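Local coordinates for protein integral membrane indolylacetylinositol arabinosyltransferase EmbB (Mycolicibacterium smegmatis MC2 155, PDB 7BVC) that probably transfers arabinose units to build the arabinan of the mycobacterial cell-wall polymer arabinogalactan, working as a membrane-embedded glycosyltransferase, at residues L536-L540 with M561-F565; T401-I405 with A439-A443; T433-A439 with A566-L571; L622-F626 with A694-M698; E354-R358 with E406-T410. All coordinates share one frame; numbering follows the deposited sequence.

Interaction 1: residues L536-L540 with M561-F565; sequences LFPSL and MGIIF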
# COMPACT_ATOMS: atom_id res chain seq x y z
N LEU B 536 22.82 -7.54 13.82
CA LEU B 536 22.31 -7.42 15.17
C LEU B 536 21.74 -8.73 15.71
O LEU B 536 21.96 -9.06 16.88
CB LEU B 536 21.23 -6.33 15.23
CG LEU B 536 20.37 -6.28 16.49
CD1 LEU B 536 21.19 -5.84 17.69
CD2 LEU B 536 19.18 -5.36 16.29
N PHE B 537 21.00 -9.48 14.90
CA PHE B 537 20.29 -10.61 15.49
C PHE B 537 21.18 -11.82 15.79
O PHE B 537 21.13 -12.36 16.91
CB PHE B 537 19.10 -11.02 14.61
CG PHE B 537 17.95 -10.05 14.67
CD1 PHE B 537 17.17 -9.95 15.81
CD2 PHE B 537 17.66 -9.24 13.59
CE1 PHE B 537 16.12 -9.06 15.86
CE2 PHE B 537 16.60 -8.35 13.64
CZ PHE B 537 15.83 -8.26 14.78
N PRO B 538 22.00 -12.30 14.84
CA PRO B 538 22.90 -13.42 15.19
C PRO B 538 23.88 -13.08 16.30
O PRO B 538 24.23 -13.95 17.10
CB PRO B 538 23.63 -13.72 13.87
CG PRO B 538 23.36 -12.58 12.99
CD PRO B 538 22.05 -12.02 13.40
N SER B 539 24.33 -11.82 16.37
CA SER B 539 25.20 -11.43 17.48
C SER B 539 24.48 -11.51 18.81
O SER B 539 25.08 -11.90 19.82
CB SER B 539 25.74 -10.02 17.24
OG SER B 539 24.69 -9.07 17.27
N LEU B 540 23.19 -11.17 18.84
CA LEU B 540 22.40 -11.34 20.06
C LEU B 540 22.29 -12.81 20.44
O LEU B 540 22.51 -13.19 21.60
CB LEU B 540 21.01 -10.74 19.87
CG LEU B 540 20.06 -10.89 21.06
CD1 LEU B 540 20.59 -10.14 22.27
CD2 LEU B 540 18.67 -10.42 20.69
N MET B 561 23.50 -3.09 21.81
CA MET B 561 22.30 -3.81 21.37
C MET B 561 21.05 -3.25 22.03
O MET B 561 20.00 -3.14 21.40
CB MET B 561 22.45 -5.30 21.65
CG MET B 561 23.62 -5.95 20.93
SD MET B 561 23.61 -7.75 21.07
CE MET B 561 25.00 -8.00 22.17
N GLY B 562 21.16 -2.89 23.31
CA GLY B 562 20.03 -2.26 23.98
C GLY B 562 19.62 -0.96 23.32
O GLY B 562 18.43 -0.69 23.14
N ILE B 563 20.60 -0.13 22.93
CA ILE B 563 20.30 1.12 22.25
C ILE B 563 19.64 0.86 20.91
O ILE B 563 18.68 1.54 20.53
CB ILE B 563 21.57 1.98 22.11
CG1 ILE B 563 22.02 2.48 23.47
CG2 ILE B 563 21.33 3.14 21.16
CD1 ILE B 563 23.37 3.14 23.45
N ILE B 564 20.15 -0.11 20.15
CA ILE B 564 19.58 -0.38 18.83
C ILE B 564 18.13 -0.86 18.96
O ILE B 564 17.25 -0.43 18.21
CB ILE B 564 20.44 -1.39 18.06
CG1 ILE B 564 21.83 -0.80 17.80
CG2 ILE B 564 19.78 -1.77 16.76
CD1 ILE B 564 22.71 -1.69 16.95
N PHE B 565 17.87 -1.76 19.92
CA PHE B 565 16.51 -2.26 20.09
C PHE B 565 15.57 -1.18 20.62
O PHE B 565 14.42 -1.08 20.18
CB PHE B 565 16.51 -3.48 21.01
CG PHE B 565 16.75 -4.77 20.29
CD1 PHE B 565 15.75 -5.36 19.55
CD2 PHE B 565 17.99 -5.39 20.35
CE1 PHE B 565 15.97 -6.55 18.88
CE2 PHE B 565 18.21 -6.58 19.69
CZ PHE B 565 17.20 -7.16 18.96

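Interaction 2: residues T401-I405 with A439-A443; sequences TYVLI and AALLA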
# COMPACT_ATOMS: atom_id res chain seq x y z
N THR B 401 25.83 11.51 22.81
CA THR B 401 25.23 11.15 24.09
C THR B 401 25.81 9.84 24.62
O THR B 401 26.18 9.73 25.80
CB THR B 401 23.71 11.05 23.95
OG1 THR B 401 23.19 12.31 23.52
CG2 THR B 401 23.08 10.67 25.28
N TYR B 402 25.89 8.83 23.75
CA TYR B 402 26.48 7.55 24.15
C TYR B 402 27.93 7.71 24.57
O TYR B 402 28.36 7.13 25.58
CB TYR B 402 26.36 6.55 22.99
CG TYR B 402 27.11 5.25 23.19
CD1 TYR B 402 26.57 4.22 23.93
CD2 TYR B 402 28.36 5.06 22.61
CE1 TYR B 402 27.25 3.03 24.10
CE2 TYR B 402 29.04 3.87 22.77
CZ TYR B 402 28.49 2.86 23.52
OH TYR B 402 29.17 1.68 23.69
N VAL B 403 28.71 8.50 23.82
CA VAL B 403 30.11 8.70 24.16
C VAL B 403 30.25 9.37 25.52
O VAL B 403 31.09 8.98 26.34
CB VAL B 403 30.82 9.50 23.05
CG1 VAL B 403 32.20 9.94 23.50
CG2 VAL B 403 30.92 8.67 21.78
N LEU B 404 29.41 10.38 25.79
CA LEU B 404 29.50 11.09 27.06
C LEU B 404 29.08 10.20 28.22
O LEU B 404 29.69 10.25 29.30
CB LEU B 404 28.64 12.35 27.01
CG LEU B 404 29.21 13.52 26.21
CD1 LEU B 404 28.22 14.67 26.17
CD2 LEU B 404 30.53 13.97 26.80
N ILE B 405 28.06 9.36 28.03
CA ILE B 405 27.64 8.46 29.10
C ILE B 405 28.72 7.42 29.37
O ILE B 405 28.98 7.07 30.53
CB ILE B 405 26.29 7.82 28.75
CG1 ILE B 405 25.16 8.76 29.17
CG2 ILE B 405 26.14 6.47 29.42
CD1 ILE B 405 23.79 8.23 28.86
N ALA B 439 17.23 6.70 24.25
CA ALA B 439 17.62 5.30 24.35
C ALA B 439 19.02 5.17 24.94
O ALA B 439 19.29 4.25 25.72
CB ALA B 439 17.56 4.64 22.97
N ALA B 440 19.92 6.09 24.59
CA ALA B 440 21.26 6.09 25.16
C ALA B 440 21.26 6.39 26.65
O ALA B 440 22.19 5.98 27.35
CB ALA B 440 22.14 7.10 24.42
N LEU B 441 20.24 7.09 27.14
CA LEU B 441 20.10 7.37 28.57
C LEU B 441 19.48 6.20 29.32
O LEU B 441 19.90 5.88 30.43
CB LEU B 441 19.26 8.63 28.79
CG LEU B 441 19.78 9.94 28.19
CD1 LEU B 441 18.67 10.97 28.16
CD2 LEU B 441 20.95 10.46 29.00
N LEU B 442 18.47 5.56 28.72
CA LEU B 442 17.88 4.37 29.33
C LEU B 442 18.88 3.22 29.40
O LEU B 442 18.93 2.50 30.40
CB LEU B 442 16.62 3.95 28.58
CG LEU B 442 15.29 4.57 28.99
CD1 LEU B 442 15.20 6.05 28.64
CD2 LEU B 442 14.15 3.80 28.35
N ALA B 443 19.68 3.04 28.34
CA ALA B 443 20.64 1.94 28.32
C ALA B 443 21.71 2.11 29.39
O ALA B 443 22.29 1.11 29.85
CB ALA B 443 21.28 1.83 26.95

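Interaction 3: residues T433-A439 with A566-L571; sequences TGLIAVA and ATMFFL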
# COMPACT_ATOMS: atom_id res chain seq x y z
N THR B 433 11.42 12.68 15.55
CA THR B 433 12.16 11.44 15.45
C THR B 433 13.46 11.45 16.26
O THR B 433 14.24 10.50 16.17
CB THR B 433 12.47 11.12 13.99
OG1 THR B 433 13.03 9.81 13.89
CG2 THR B 433 13.46 12.13 13.42
N GLY B 434 13.70 12.50 17.04
CA GLY B 434 14.85 12.60 17.91
C GLY B 434 14.75 11.82 19.20
O GLY B 434 15.63 11.93 20.05
N LEU B 435 13.68 11.04 19.37
CA LEU B 435 13.53 10.23 20.58
C LEU B 435 14.55 9.10 20.66
O LEU B 435 14.61 8.41 21.68
CB LEU B 435 12.12 9.65 20.64
CG LEU B 435 11.07 10.45 21.42
CD1 LEU B 435 9.68 9.93 21.12
CD2 LEU B 435 11.36 10.39 22.91
N ILE B 436 15.34 8.89 19.62
CA ILE B 436 16.32 7.81 19.58
C ILE B 436 17.50 8.15 20.47
O ILE B 436 18.41 7.33 20.65
CB ILE B 436 16.78 7.53 18.14
CG1 ILE B 436 17.79 8.59 17.70
CG2 ILE B 436 15.59 7.49 17.21
CD1 ILE B 436 18.68 8.14 16.57
N ALA B 437 17.51 9.36 21.03
CA ALA B 437 18.61 9.79 21.88
C ALA B 437 18.41 9.47 23.35
O ALA B 437 19.40 9.31 24.07
CB ALA B 437 18.83 11.30 21.72
N VAL B 438 17.16 9.37 23.81
CA VAL B 438 16.91 8.94 25.18
C VAL B 438 17.13 7.44 25.35
O VAL B 438 17.19 6.96 26.49
CB VAL B 438 15.49 9.31 25.64
CG1 VAL B 438 15.27 10.81 25.51
CG2 VAL B 438 14.45 8.55 24.84
N ALA B 439 17.23 6.70 24.25
CA ALA B 439 17.62 5.30 24.35
C ALA B 439 19.02 5.17 24.94
O ALA B 439 19.29 4.25 25.72
CB ALA B 439 17.56 4.64 22.97
N ALA B 566 16.06 -0.34 21.54
CA ALA B 566 15.24 0.77 22.02
C ALA B 566 14.96 1.78 20.92
O ALA B 566 13.90 2.41 20.91
CB ALA B 566 15.92 1.44 23.21
N THR B 567 15.89 1.94 19.98
CA THR B 567 15.65 2.82 18.83
C THR B 567 14.57 2.23 17.93
O THR B 567 13.66 2.94 17.48
CB THR B 567 16.94 3.04 18.05
OG1 THR B 567 17.93 3.62 18.92
CG2 THR B 567 16.70 3.96 16.87
N MET B 568 14.67 0.93 17.63
CA MET B 568 13.63 0.29 16.83
C MET B 568 12.27 0.35 17.52
O MET B 568 11.23 0.38 16.84
CB MET B 568 14.00 -1.16 16.53
CG MET B 568 14.80 -1.34 15.26
SD MET B 568 15.46 -3.00 15.10
CE MET B 568 14.06 -3.97 15.65
N PHE B 569 12.25 0.37 18.85
CA PHE B 569 10.99 0.50 19.58
C PHE B 569 10.46 1.93 19.54
O PHE B 569 9.28 2.15 19.27
CB PHE B 569 11.18 0.03 21.03
CG PHE B 569 10.07 0.43 21.95
CD1 PHE B 569 8.90 -0.31 22.00
CD2 PHE B 569 10.21 1.52 22.79
CE1 PHE B 569 7.88 0.05 22.86
CE2 PHE B 569 9.19 1.89 23.65
CZ PHE B 569 8.02 1.15 23.69
N PHE B 570 11.33 2.91 19.80
CA PHE B 570 10.95 4.32 19.78
C PHE B 570 10.63 4.83 18.39
O PHE B 570 10.09 5.93 18.26
CB PHE B 570 12.08 5.17 20.37
CG PHE B 570 11.99 5.34 21.86
CD1 PHE B 570 10.88 5.90 22.45
CD2 PHE B 570 13.04 4.94 22.68
CE1 PHE B 570 10.80 6.07 23.82
CE2 PHE B 570 12.97 5.10 24.05
CZ PHE B 570 11.85 5.66 24.62
N LEU B 571 10.98 4.08 17.34
CA LEU B 571 10.60 4.50 15.99
C LEU B 571 9.10 4.48 15.76
O LEU B 571 8.64 5.03 14.76
CB LEU B 571 11.29 3.64 14.94
CG LEU B 571 12.58 4.22 14.36
CD1 LEU B 571 13.06 3.40 13.18
CD2 LEU B 571 12.39 5.68 13.97

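Interaction 4: residues L622-F626 with A694-M698; sequences LAFCF and AAGFM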
# COMPACT_ATOMS: atom_id res chain seq x y z
N LEU B 622 22.14 -10.03 0.49
CA LEU B 622 22.59 -9.38 -0.74
C LEU B 622 21.58 -9.56 -1.86
O LEU B 622 21.23 -8.61 -2.58
CB LEU B 622 23.96 -9.92 -1.15
CG LEU B 622 25.18 -9.08 -0.80
CD1 LEU B 622 26.44 -9.75 -1.29
CD2 LEU B 622 25.04 -7.68 -1.38
N ALA B 623 21.11 -10.80 -2.05
CA ALA B 623 20.08 -11.07 -3.05
C ALA B 623 18.83 -10.25 -2.81
O ALA B 623 18.19 -9.77 -3.75
CB ALA B 623 19.74 -12.56 -3.06
N PHE B 624 18.45 -10.07 -1.54
CA PHE B 624 17.31 -9.22 -1.24
C PHE B 624 17.58 -7.77 -1.61
O PHE B 624 16.69 -7.07 -2.11
CB PHE B 624 16.93 -9.32 0.24
CG PHE B 624 16.01 -8.22 0.70
CD1 PHE B 624 14.66 -8.26 0.39
CD2 PHE B 624 16.49 -7.15 1.43
CE1 PHE B 624 13.81 -7.26 0.80
CE2 PHE B 624 15.64 -6.14 1.85
CZ PHE B 624 14.31 -6.20 1.53
N CYS B 625 18.81 -7.29 -1.37
CA CYS B 625 19.15 -5.91 -1.70
C CYS B 625 19.05 -5.66 -3.20
O CYS B 625 18.46 -4.66 -3.63
CB CYS B 625 20.56 -5.59 -1.20
SG CYS B 625 20.74 -5.57 0.58
N PHE B 626 19.62 -6.55 -4.00
CA PHE B 626 19.74 -6.31 -5.44
C PHE B 626 18.46 -6.59 -6.22
O PHE B 626 18.52 -6.73 -7.45
CB PHE B 626 20.89 -7.13 -6.02
CG PHE B 626 22.17 -6.36 -6.16
CD1 PHE B 626 22.41 -5.61 -7.29
CD2 PHE B 626 23.12 -6.39 -5.15
CE1 PHE B 626 23.58 -4.89 -7.42
CE2 PHE B 626 24.29 -5.67 -5.28
CZ PHE B 626 24.52 -4.93 -6.42
N ALA B 694 30.85 -7.61 1.57
CA ALA B 694 29.47 -7.35 1.19
C ALA B 694 29.10 -5.88 1.31
O ALA B 694 28.17 -5.43 0.63
CB ALA B 694 28.52 -8.20 2.03
N ALA B 695 29.79 -5.12 2.16
CA ALA B 695 29.53 -3.69 2.26
C ALA B 695 30.32 -2.89 1.23
O ALA B 695 29.79 -1.93 0.65
CB ALA B 695 29.87 -3.19 3.67
N GLY B 696 31.58 -3.26 0.99
CA GLY B 696 32.35 -2.60 -0.05
C GLY B 696 31.75 -2.78 -1.42
O GLY B 696 31.85 -1.89 -2.27
N PHE B 697 31.11 -3.93 -1.67
CA PHE B 697 30.41 -4.12 -2.93
C PHE B 697 29.35 -3.05 -3.14
O PHE B 697 29.30 -2.41 -4.20
CB PHE B 697 29.78 -5.52 -2.97
CG PHE B 697 29.31 -5.93 -4.33
CD1 PHE B 697 30.19 -5.99 -5.39
CD2 PHE B 697 27.99 -6.28 -4.54
CE1 PHE B 697 29.76 -6.37 -6.65
CE2 PHE B 697 27.56 -6.66 -5.80
CZ PHE B 697 28.44 -6.71 -6.85
N MET B 698 28.49 -2.83 -2.14
CA MET B 698 27.43 -1.84 -2.27
C MET B 698 27.99 -0.43 -2.36
O MET B 698 27.45 0.41 -3.11
CB MET B 698 26.46 -1.96 -1.10
CG MET B 698 25.92 -3.36 -0.88
SD MET B 698 25.04 -4.01 -2.32
CE MET B 698 23.72 -2.81 -2.47

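Interaction 5: residues E354-R358 with E406-T410; sequences EVLPR and ERAVT. With PNS (4'-phosphopantetheine), chain G.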
# COMPACT_ATOMS: atom_id res chain seq x y z
N GLU B 354 36.41 6.26 19.86
CA GLU B 354 35.79 6.21 21.17
C GLU B 354 34.93 4.98 21.38
O GLU B 354 34.87 4.45 22.49
CB GLU B 354 34.95 7.47 21.42
CG GLU B 354 35.75 8.76 21.45
CD GLU B 354 36.68 8.83 22.65
OE1 GLU B 354 36.30 8.35 23.73
OE2 GLU B 354 37.80 9.37 22.50
N VAL B 355 34.24 4.51 20.33
CA VAL B 355 33.28 3.43 20.48
C VAL B 355 33.93 2.07 20.25
O VAL B 355 33.62 1.10 20.95
CB VAL B 355 32.09 3.65 19.53
CG1 VAL B 355 31.11 2.50 19.61
CG2 VAL B 355 31.39 4.96 19.86
N LEU B 356 34.83 1.96 19.28
CA LEU B 356 35.47 0.68 18.99
C LEU B 356 36.51 0.30 20.04
O LEU B 356 36.54 -0.86 20.45
CB LEU B 356 36.09 0.70 17.59
CG LEU B 356 35.12 0.77 16.41
CD1 LEU B 356 35.84 0.41 15.12
CD2 LEU B 356 33.93 -0.14 16.63
N PRO B 357 37.37 1.22 20.49
CA PRO B 357 38.28 0.85 21.59
C PRO B 357 37.57 0.57 22.90
O PRO B 357 38.17 -0.04 23.80
CB PRO B 357 39.20 2.07 21.71
CG PRO B 357 39.14 2.71 20.39
CD PRO B 357 37.73 2.53 19.93
N ARG B 358 36.31 1.00 23.05
CA ARG B 358 35.57 0.74 24.28
C ARG B 358 35.03 -0.68 24.33
O ARG B 358 34.81 -1.21 25.43
CB ARG B 358 34.44 1.76 24.42
CG ARG B 358 33.69 1.70 25.74
CD ARG B 358 34.51 2.30 26.87
NE ARG B 358 33.74 2.43 28.09
CZ ARG B 358 33.92 1.69 29.18
NH1 ARG B 358 34.86 0.75 29.19
NH2 ARG B 358 33.17 1.88 30.25
N GLU B 406 29.37 6.91 28.32
CA GLU B 406 30.46 5.98 28.54
C GLU B 406 31.64 6.65 29.24
O GLU B 406 32.30 6.02 30.08
CB GLU B 406 30.91 5.37 27.22
CG GLU B 406 29.88 4.45 26.58
CD GLU B 406 29.78 3.11 27.28
OE1 GLU B 406 30.71 2.75 28.03
OE2 GLU B 406 28.76 2.41 27.08
N ARG B 407 31.91 7.92 28.93
CA ARG B 407 32.96 8.64 29.65
C ARG B 407 32.60 8.82 31.12
O ARG B 407 33.48 8.74 31.99
CB ARG B 407 33.21 9.99 28.99
CG ARG B 407 34.04 9.93 27.72
CD ARG B 407 35.46 9.47 28.01
NE ARG B 407 36.32 9.65 26.85
CZ ARG B 407 37.33 10.51 26.80
NH1 ARG B 407 37.60 11.28 27.84
NH2 ARG B 407 38.06 10.60 25.70
N ALA B 408 31.33 9.08 31.41
CA ALA B 408 30.89 9.20 32.80
C ALA B 408 31.05 7.87 33.53
O ALA B 408 31.48 7.85 34.69
CB ALA B 408 29.44 9.66 32.86
N VAL B 409 30.71 6.77 32.87
CA VAL B 409 30.88 5.45 33.49
C VAL B 409 32.35 5.16 33.73
O VAL B 409 32.73 4.60 34.77
CB VAL B 409 30.21 4.37 32.63
CG1 VAL B 409 30.59 2.98 33.12
CG2 VAL B 409 28.70 4.54 32.63
N THR B 410 33.21 5.53 32.78
CA THR B 410 34.63 5.25 32.89
C THR B 410 35.26 6.06 34.03
O THR B 410 35.83 5.49 34.97
CB THR B 410 35.34 5.55 31.57
OG1 THR B 410 34.97 4.56 30.60
CG2 THR B 410 36.84 5.55 31.75
O23 PNS G . 47.44 8.59 29.15
P24 PNS G . 46.55 9.23 28.11
O25 PNS G . 47.15 10.54 27.68
O26 PNS G . 46.43 8.31 26.92
O27 PNS G . 45.06 9.47 28.75
C28 PNS G . 44.94 9.63 30.13
C29 PNS G . 44.00 10.80 30.42
C30 PNS G . 42.56 10.31 30.36
C31 PNS G . 44.31 11.33 31.81
C32 PNS G . 44.22 11.88 29.36
O33 PNS G . 44.16 11.29 28.09
C34 PNS G . 43.14 12.96 29.41
O35 PNS G . 43.09 13.73 30.31
N36 PNS G . 42.19 13.06 28.33
C37 PNS G . 41.17 14.09 28.37
C38 PNS G . 40.86 14.56 26.96
C39 PNS G . 39.62 13.97 26.29
O40 PNS G . 39.10 13.02 26.77
N41 PNS G . 39.10 14.56 25.08
C42 PNS G . 39.74 15.72 24.49
C43 PNS G . 38.71 16.51 23.69
S44 PNS G . 37.51 15.35 22.99

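Interaction 1: residues L536-L540 with M561-F565
Leu536 lays its CD2 methyl over one face of the Phe565 ring, a CH-pi contact in which CD2 sits 4.0 Å from the ring centroid, 25° off the normal and shifted toward the rim. With CG swung opposite the backbone nitrogen (chi1 167°), the fork of Leu536 opens toward the partner helix: CD2 also meets Ile564 CG2 at 3.7 Å, while CD1 lies 4.1 Å from Met561 CG. At the edge of the Phe565 ring stands Phe537, its CE1 3.8 Å from Phe565 CZ, with the two ring planes steeply inclined. These are two predicted transmembrane helices, 527-545 and 554-570, forming a helical hairpin whose short segments run at 137° with axes 11.6 Å apart, a spacing that bulky branched and aromatic side chains fill. Pro538, which lacks an amide hydrogen, lies at a kink in the first helix. The flexible thioether of Met561 reaches across to Leu540, SD coming within 4.0 Å of Leu540 CD1; Leu540 CD2 is equally close to Phe565 CZ. A bound cardiolipin touches Phe537, Leu540, Gly562 and Phe565, whereas Met592 of helix 586-599 packs on Ser539, Met561 and Ile564.

Interaction 2: residues T401-I405 with A439-A443
Ala440 and Ile405 carry most of this contact, with Leu441 closing its end. The methyl of Ala440 points toward helix 391-411 and rests between Thr401 and Tyr402: its CB is 3.8 Å from Thr401 CG2 and 4.5 Å from Tyr402 CB. A side chain this small suits the spot, because the backbones come close here, with the CA atoms of Tyr402 and Ala440 only 5.5 Å apart. The axes of these short segments approach to 9.4 Å and are inclined by just 25°, so two nearly parallel helices lie alongside each other. Ile405 works one turn further on. Its CD1 is anti across chi2 (179°), which carries this terminal methyl to the carbonyl of Ala440 and within 3.6 Å of Leu441 CD2. The two aliphatic chains cross at about a right angle and touch through CD1 and CD2. Thr401 turns its methyl toward the partner and sends OG1 back to Gly397 O, a hydrogen bond inside its own helix that lets a threonine serve as an apolar surface. Around the pair, Thr423 and Ala420 of helix 415-428 pack on Thr401 and Ile405, and Ile563 of helix 554-570 covers Tyr402. Since only methyl and methylene groups and backbone atoms meet, cohesion here should come from close fit and dispersion, with no directional bond between the two segments.

Interaction 3: residues T433-A439 with A566-L571
Phe570 against Leu435 and Val438 forms the heart of an apolar contact between the end of helix 554-570 and the irregular run 433-439, which has helix-like torsions over 435-438 but few regular bonds, although it falls inside a predicted membrane span. Phe570 points toward this run and buries more surface than any other residue here. The carbonyl oxygen of Leu435 stands 3.9 Å above the plane of its ring, nearer the rim than the centre, while Phe569 CD2 lies over the opposite face, so the ring is held between the two. Val438 comes in roughly at right angles, its CG2 3.8 Å from Phe570 CE2. The backbones draw near at Ile436 and Thr567, whose CA atoms are 5.1 Å apart. OG1 of Thr567 sits beside its own backbone nitrogen (chi1 -59°), which leaves the methyl CG2 anti to that nitrogen and 3.7 Å from Ile436 CG2, while the hydroxyl is spent on Ile563 O one turn earlier. Ala439 and Ala566 meet methyl to methyl, CB to CB at 3.6 Å, a place where two small side chains let the backbones approach. At the far end Leu571 CD2 approaches Thr433 OG1 at 4.2 Å. Helix 391-411 backs this layer through Ile394 and Ala398 on Ile436, Leu428 of helix 415-428 packs on Leu435, and cardiolipin touches Phe569.

Interaction 4: residues L622-F626 with A694-M698
Met698 and Phe626 form a Met-aromatic contact where helix 608-625 ends beside helix 690-712, both in predicted membrane spans. The sulfur SD of Met698 lies 4.6 Å from the centroid of the Phe626 ring and 60° off its normal, an oblique approach. The thioether chain is folded back at its second and third torsions (chi3 -61°), which tucks SD and CE in toward the helix end; an unbranched, pliable methionine suits such a turn.

The aromatic pairing is of a different sort. Phe697 meets Phe626 rim to rim, neither ring lying over the other, with centroids 5.6 Å apart and planes inclined by 41°. Phe626 is the first residue past its helix, and its ring edge also faces Leu622 O in the plane of the ring.

Aliphatic contacts make up the rest. Leu622 splits its branches, CD1 going to Ala694 CB at 4.2 Å and CD2 to Met698 SD at 3.8 Å, and the short side chain of Ala694 lets CD1 come alongside the helix. Cys625 adds a distant brush of its CB against Met698 CE. Beyond the pair, Val530 and Phe531 of helix 527-545 pack on Cys625 and Ala694, and Phe658 of helix 654-675 lies on Phe697. A single atom, Phe626 CE2, serves both partners, lying 3.5 Å from Phe697 CE2 and equally near Met698 SD.

Interaction 5: residues E354-R358 with E406-T410
Arg358 and Glu406 make the closer-packed half of this contact, a salt bridge in which Arg358 NE approaches Glu406 OE1 at 3.0 Å. The N-H...O angle is only 126°, so the bond is weak, and the guanidinium and carboxylate planes stand 75° apart. Thr410 OG1 lies 3.1 Å above one face of that guanidinium without bonding to it; the hydroxyl bonds to Glu406 O, one turn back, and weakly to an acidic side chain of a neighbouring protein chain. Glu406 is buried, and its OE2 forms a salt bridge with Arg559, which would offset the buried charge. A long, bent arginine suits this place because it can reach from the fraying helix 342-355 to the acid and also outward, where NH1 pairs with an acidic side chain of the neighbouring chain.

The other half is looser. Arg407 offers its NE/NH2 edge to Glu354 in a salt bridge of weak bonds, with NE to OE1 and NH2 to OE2 both at 3.4 Å. This grip is consistent with Glu354, itself held by Arg258 and Trp259, orienting a ligand-binding arginine: a different edge, NH1 and more weakly NH2, hydrogen-bonds O40 of 4'-phosphopantetheine. Helices 367-381 and 586-599 pack on Leu356, and Pro447 of helix 446-455 on Val409.

Interactions 1 to 4 are buried and largely apolar, whereas interaction 5, only partly buried, relies on salt bridges and bonds directly to 4'-phosphopantetheine. Helix 554-570 serves both interactions 1 and 3, and helix 391-411 both 2 and 5. Ala439 belongs to interactions 2 and 3, and Ile563 of interaction 1 packs on Tyr402 and Ala443 of interaction 2, making one continuous cluster. Alanines bring backbones close in interactions 2 and 3, while rings and long chains bridge the wider gap of interaction 1. Interaction 4 stands apart, its nearest atoms about 12 Å from interaction 1; sulfur and aromatic rings carry it, as Met561 and Phe565 do in interaction 1.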